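Local coordinates for protein salmonella typhimurium DB7155 bacteriophage DET7 tailspike (Bacteriophage, PDB 2V5I) that binds and hydrolyses the O-antigen of Salmonella lipopolysaccharide, serving as the trimeric receptor-binding tailspike of the phage, at the interface of chains A and B. Sequence-based numbering; all coordinates share one arbitrary frame. Chains: chain A/B, Salmonella typhimurium DB7155 bacteriophage DET7 tailspike.

Contacts 1 and 2 both join chain A to chain B in the three-chain tailspike. Their C-alpha centres lie about 46 Å apart, and they share no residue. Contact 1 lies in the beta-helix, where the starts of strands 345-347, 367-369 and 393-395 and the loop residue B:Asn365 of chain B meet loop residues and the end of strand 371-374 of chain A. Contact 2 lies towards the C-terminus. There, a loop of chain A just ahead of strand 512-515 meets loops, 3-10 helix 523-525 and strand 531-537 of chain B. The same two subunits are thus held together at separate levels along the spike.

Contact 1: the interface of chains A and B. Residues chain A 374-375, 401-402; chain B 345, 365-367, 391-393, 395.
A:Ile402 packs against B:Asn365, B:Val367 and B:Ile393 in a mainly apolar subunit interface that holds neighbouring beta-helices of the homotrimer side by side. This isoleucine buries 110 Å² against chain B. Its CG1 lies anti to the backbone N (chi1 -153°), which sends CG1, and the extended CD1 beyond it, towards chain B. CG1 touches B:Ile393 CG1 at 3.6 Å. CB meets B:Val367 CG2, also at 3.6 Å, with the two side chains running antiparallel past one another. CD1 reaches B:Asn365 CA at 3.7 Å. Water 1 links the amide oxygen OD1 of B:Asn365, at 2.8 Å, to the backbone O of A:Ile402 by a longer contact. Nearby, A:Ile374 CD1 meets B:Val367 CG1 tip to tip at 3.9 Å.

A polar bond borders this packing. The phenol OH of B:Tyr345 donates to the carboxylate OD2 of A:Asp375 at 2.7 Å. OD2 lies at the ring edge, in plane, and the carboxylate is turned 76° from the ring. The hydroxyl comes from the anti side of OD2, 27° out of the carboxylate plane. The syn lone pair takes the backbone N of A:Ile402 at 2.9 Å. Two donors therefore grip one oxygen and tie the tyrosine contact to the isoleucine backbone.

B:Tyr345, B:Val367 and B:Ile393 begin strands on successive turns of the beta-helix, facing loop residues and the end of strand 371-374 of chain A.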
loop_
_atom_site.group_PDB
_atom_site.type_symbol
_atom_site.label_atom_id
_atom_site.label_comp_id
_atom_site.label_asym_id
_atom_site.label_seq_id
_atom_site.Cartn_x
_atom_site.Cartn_y
_atom_site.Cartn_z
ATOM N N ILE A 374 7.214 -8.640 10.655
ATOM C CA ILE A 374 6.648 -9.833 11.268
ATOM C C ILE A 374 7.515 -11.056 10.963
ATOM O O ILE A 374 8.111 -11.133 9.896
ATOM C CB ILE A 374 5.209 -10.093 10.793
ATOM C CG1 ILE A 374 5.131 -10.323 9.308
ATOM C CG2 ILE A 374 4.285 -8.920 11.205
ATOM C CD1 ILE A 374 3.797 -10.654 8.815
ATOM N N ASP A 375 7.556 -12.004 11.924
ATOM C CA ASP A 375 8.307 -13.279 11.747
ATOM C C ASP A 375 9.756 -12.958 11.396
ATOM O O ASP A 375 10.406 -13.684 10.588
ATOM C CB ASP A 375 7.595 -14.164 10.711
ATOM C CG ASP A 375 6.384 -14.847 11.283
ATOM O OD1 ASP A 375 6.350 -15.000 12.513
ATOM O OD2 ASP A 375 5.449 -15.180 10.522
ATOM N N GLY A 401 3.879 -12.309 13.637
ATOM C CA GLY A 401 3.489 -13.240 12.616
ATOM C C GLY A 401 3.057 -14.558 13.227
ATOM O O GLY A 401 2.559 -14.579 14.369
ATOM N N ILE A 402 3.346 -15.649 12.527
ATOM C CA ILE A 402 2.862 -16.992 12.916
ATOM C C ILE A 402 3.939 -17.894 13.533
ATOM O O ILE A 402 3.595 -18.924 14.117
ATOM C CB ILE A 402 2.219 -17.688 11.684
ATOM C CG1 ILE A 402 1.155 -18.728 12.091
ATOM C CG2 ILE A 402 3.271 -18.171 10.671
ATOM C CD1 ILE A 402 0.181 -19.015 10.944
ATOM N N TYR B 345 2.584 -15.900 2.999
ATOM C CA TYR B 345 2.220 -14.523 3.397
ATOM C C TYR B 345 1.348 -13.883 2.338
ATOM O O TYR B 345 1.561 -14.102 1.129
ATOM C CB TYR B 345 3.489 -13.689 3.641
ATOM C CG TYR B 345 4.283 -14.205 4.831
ATOM C CD1 TYR B 345 5.152 -15.268 4.697
ATOM C CD2 TYR B 345 4.065 -13.739 6.106
ATOM C CE1 TYR B 345 5.836 -15.797 5.799
ATOM C CE2 TYR B 345 4.753 -14.238 7.202
ATOM C CZ TYR B 345 5.583 -15.365 7.034
ATOM O OH TYR B 345 6.259 -15.889 8.096
ATOM N N ASN B 365 -1.842 -22.309 8.122
ATOM C CA ASN B 365 -0.540 -21.728 8.503
ATOM C C ASN B 365 -0.066 -20.605 7.585
ATOM O O ASN B 365 1.141 -20.514 7.217
ATOM C CB ASN B 365 0.548 -22.806 8.582
ATOM C CG ASN B 365 1.847 -22.307 9.281
ATOM O OD1 ASN B 365 1.786 -21.703 10.361
ATOM N ND2 ASN B 365 3.004 -22.606 8.691
ATOM N N ARG B 366 -1.049 -19.761 7.223
ATOM C CA ARG B 366 -0.768 -18.586 6.384
ATOM C C ARG B 366 -1.036 -17.318 7.162
ATOM O O ARG B 366 -1.895 -17.283 8.018
ATOM C CB ARG B 366 -1.682 -18.611 5.152
ATOM C CG ARG B 366 -1.400 -17.535 4.082
ATOM C CD ARG B 366 -1.919 -17.931 2.685
ATOM N NE ARG B 366 -1.169 -19.106 2.146
ATOM C CZ ARG B 366 -1.400 -19.749 1.034
ATOM N NH1 ARG B 366 -2.328 -19.343 0.227
ATOM N NH2 ARG B 366 -0.622 -20.789 0.743
ATOM N N VAL B 367 -0.273 -16.277 6.840
ATOM C CA VAL B 367 -0.402 -14.946 7.476
ATOM C C VAL B 367 -0.982 -13.963 6.472
ATOM O O VAL B 367 -0.467 -13.827 5.396
ATOM C CB VAL B 367 0.952 -14.407 7.993
ATOM C CG1 VAL B 367 0.733 -13.050 8.718
ATOM C CG2 VAL B 367 1.596 -15.394 8.946
ATOM N N ASP B 391 -5.702 -22.864 10.122
ATOM C CA ASP B 391 -5.053 -22.199 11.269
ATOM C C ASP B 391 -4.170 -21.039 10.816
ATOM O O ASP B 391 -2.978 -21.227 10.591
ATOM C CB ASP B 391 -4.209 -23.192 12.063
ATOM C CG ASP B 391 -3.133 -23.908 11.204
ATOM O OD1 ASP B 391 -3.399 -24.328 10.038
ATOM O OD2 ASP B 391 -1.991 -24.051 11.712
ATOM N N CYS B 392 -4.778 -19.868 10.658
ATOM C CA CYS B 392 -4.079 -18.712 10.062
ATOM C C CYS B 392 -4.021 -17.544 11.068
ATOM O O CYS B 392 -4.584 -17.626 12.159
ATOM C CB CYS B 392 -4.804 -18.332 8.772
ATOM S SG CYS B 392 -4.597 -19.701 7.487
ATOM N N ILE B 393 -3.297 -16.488 10.691
ATOM C CA ILE B 393 -3.147 -15.250 11.488
ATOM C C ILE B 393 -3.588 -14.116 10.589
ATOM O O ILE B 393 -3.194 -14.090 9.406
ATOM C CB ILE B 393 -1.648 -15.017 11.868
ATOM C CG1 ILE B 393 -1.129 -16.105 12.812
ATOM C CG2 ILE B 393 -1.387 -13.619 12.446
ATOM C CD1 ILE B 393 -1.824 -16.194 14.086
ATOM N N ASN B 395 -3.471 -9.917 10.701
ATOM C CA ASN B 395 -2.933 -8.767 11.416
ATOM C C ASN B 395 -3.422 -7.521 10.693
ATOM O O ASN B 395 -2.788 -7.103 9.711
ATOM C CB ASN B 395 -1.394 -8.698 11.256
ATOM C CG ASN B 395 -0.656 -9.790 11.957
ATOM O OD1 ASN B 395 -0.917 -10.061 13.118
ATOM N ND2 ASN B 395 0.336 -10.420 11.241
HETATM O O HOH W 1 3.816 -21.612 12.260
#

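Contact 2: the interface of chains A and B. Residues chain A 509-511; chain B 517, 521-522, 525, 533-534.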
loop_
_atom_site.group_PDB
_atom_site.type_symbol
_atom_site.label_atom_id
_atom_site.label_comp_id
_atom_site.label_asym_id
_atom_site.label_seq_id
_atom_site.Cartn_x
_atom_site.Cartn_y
_atom_site.Cartn_z
ATOM N N TYR A 509 -26.633 -13.289 41.902
ATOM C CA TYR A 509 -27.255 -12.826 43.141
ATOM C C TYR A 509 -27.544 -11.314 43.149
ATOM O O TYR A 509 -28.167 -10.809 44.098
ATOM C CB TYR A 509 -26.374 -13.229 44.358
ATOM C CG TYR A 509 -26.195 -14.731 44.507
ATOM C CD1 TYR A 509 -27.309 -15.544 44.723
ATOM C CD2 TYR A 509 -24.942 -15.319 44.535
ATOM C CE1 TYR A 509 -27.145 -16.902 44.866
ATOM C CE2 TYR A 509 -24.774 -16.653 44.657
ATOM C CZ TYR A 509 -25.871 -17.446 44.866
ATOM O OH TYR A 509 -25.672 -18.808 45.000
ATOM N N LYS A 510 -27.058 -10.566 42.133
ATOM C CA LYS A 510 -27.330 -9.125 42.011
ATOM C C LYS A 510 -26.765 -8.283 43.149
ATOM O O LYS A 510 -27.275 -7.222 43.506
ATOM C CB LYS A 510 -28.816 -8.836 41.770
ATOM C CG LYS A 510 -29.384 -9.577 40.544
ATOM C CD LYS A 510 -30.771 -10.013 40.724
ATOM C CE LYS A 510 -31.197 -10.994 39.619
ATOM N NZ LYS A 510 -31.164 -12.449 40.067
ATOM N N THR A 511 -25.677 -8.767 43.714
ATOM C CA THR A 511 -24.972 -8.082 44.788
ATOM C C THR A 511 -23.503 -7.747 44.408
ATOM O O THR A 511 -22.999 -8.111 43.355
ATOM C CB THR A 511 -25.120 -8.847 46.136
ATOM O OG1 THR A 511 -24.793 -7.955 47.227
ATOM C CG2 THR A 511 -24.263 -10.084 46.195
ATOM N N SER B 517 -28.364 -7.594 47.595
ATOM C CA SER B 517 -29.389 -8.592 47.341
ATOM C C SER B 517 -30.656 -8.223 48.113
ATOM O O SER B 517 -30.611 -7.912 49.302
ATOM C CB SER B 517 -28.951 -9.978 47.757
ATOM O OG SER B 517 -30.031 -10.913 47.631
ATOM N N LEU B 521 -29.089 -14.022 51.277
ATOM C CA LEU B 521 -28.078 -14.688 50.479
ATOM C C LEU B 521 -27.722 -16.031 51.057
ATOM O O LEU B 521 -27.438 -16.118 52.253
ATOM C CB LEU B 521 -26.794 -13.876 50.384
ATOM C CG LEU B 521 -26.755 -12.749 49.426
ATOM C CD1 LEU B 521 -25.441 -11.985 49.628
ATOM C CD2 LEU B 521 -26.902 -13.239 48.019
ATOM N N PRO B 522 -27.597 -17.058 50.200
ATOM C CA PRO B 522 -26.995 -18.290 50.644
ATOM C C PRO B 522 -25.476 -18.122 50.893
ATOM O O PRO B 522 -24.857 -17.159 50.396
ATOM C CB PRO B 522 -27.320 -19.248 49.483
ATOM C CG PRO B 522 -27.259 -18.422 48.318
ATOM C CD PRO B 522 -27.925 -17.110 48.760
ATOM N N GLY B 525 -23.044 -17.005 48.234
ATOM C CA GLY B 525 -22.981 -15.608 47.870
ATOM C C GLY B 525 -21.728 -14.826 48.201
ATOM O O GLY B 525 -21.631 -13.658 47.832
ATOM N N SER B 533 -20.418 -9.440 51.137
ATOM C CA SER B 533 -21.585 -9.171 50.275
ATOM C C SER B 533 -22.751 -8.701 51.137
ATOM O O SER B 533 -22.981 -9.227 52.248
ATOM C CB SER B 533 -22.038 -10.462 49.628
ATOM O OG SER B 533 -21.008 -10.972 48.826
ATOM N N LEU B 534 -23.522 -7.761 50.643
ATOM C CA LEU B 534 -24.613 -7.181 51.405
ATOM C C LEU B 534 -25.972 -7.668 50.934
ATOM O O LEU B 534 -26.193 -7.982 49.743
ATOM C CB LEU B 534 -24.577 -5.633 51.261
ATOM C CG LEU B 534 -23.367 -4.963 51.917
ATOM C CD1 LEU B 534 -23.253 -3.517 51.450
ATOM C CD2 LEU B 534 -23.356 -4.998 53.413
HETATM O O HOH W 2 -23.022 -5.872 48.468
HETATM O O HOH W 3 -30.308 -11.704 45.071
#
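B:Leu521, B:Pro522 and B:Gly525 line the rim of the A:Tyr509 ring from the same side of its plane, and none lies over the ring centre. The three residues meet different parts of the tyrosine. B:Leu521 CD2 lies against the root of the side chain, 3.7 Å from A:Tyr509 CB. B:Pro522 CG flanks the CE1 edge and the hydroxyl end, 3.8 Å from A:Tyr509 CE1. B:Gly525 CA meets the CD2-CE2 edge with backbone alone, 3.8 Å from A:Tyr509 CE2.

A:Thr511 makes the polar part of the contact. Its hydroxyl OG1 donates to the backbone O of B:Leu534 at 2.9 Å, in the carbonyl plane and on a lone pair. OG1 is anti to the threonine backbone N (chi1 -162°), which turns the hydroxyl towards strand 531-537. The methyl CG2 sits between the backbone N and the carbonyl carbon. It turns towards B:Leu521 CD1, which it meets tip to tip at 4.1 Å, with B:Ser533 CB also near. B:Leu521 therefore uses one methyl for the tyrosine and the other for the threonine.

Waters extend the contact. Water 2 joins A:Thr511 OG1 to the backbone N of B:Leu534, so the hydroxyl is linked to both polar backbone atoms of that residue. Water 3 connects the backbone O of A:Tyr509 with the hydroxyl OG of B:Ser517.

Behind the first shell, B:Ser533 OG donates to B:Gly525 O at 2.9 Å. The donor is tilted 29° from the carbonyl plane. This bond ties the 3-10 helix 523-525, beside the ring, to strand 531-537, which receives the threonine. The site joins two subunits near their C-termini and likely supports the trimeric end of the spike.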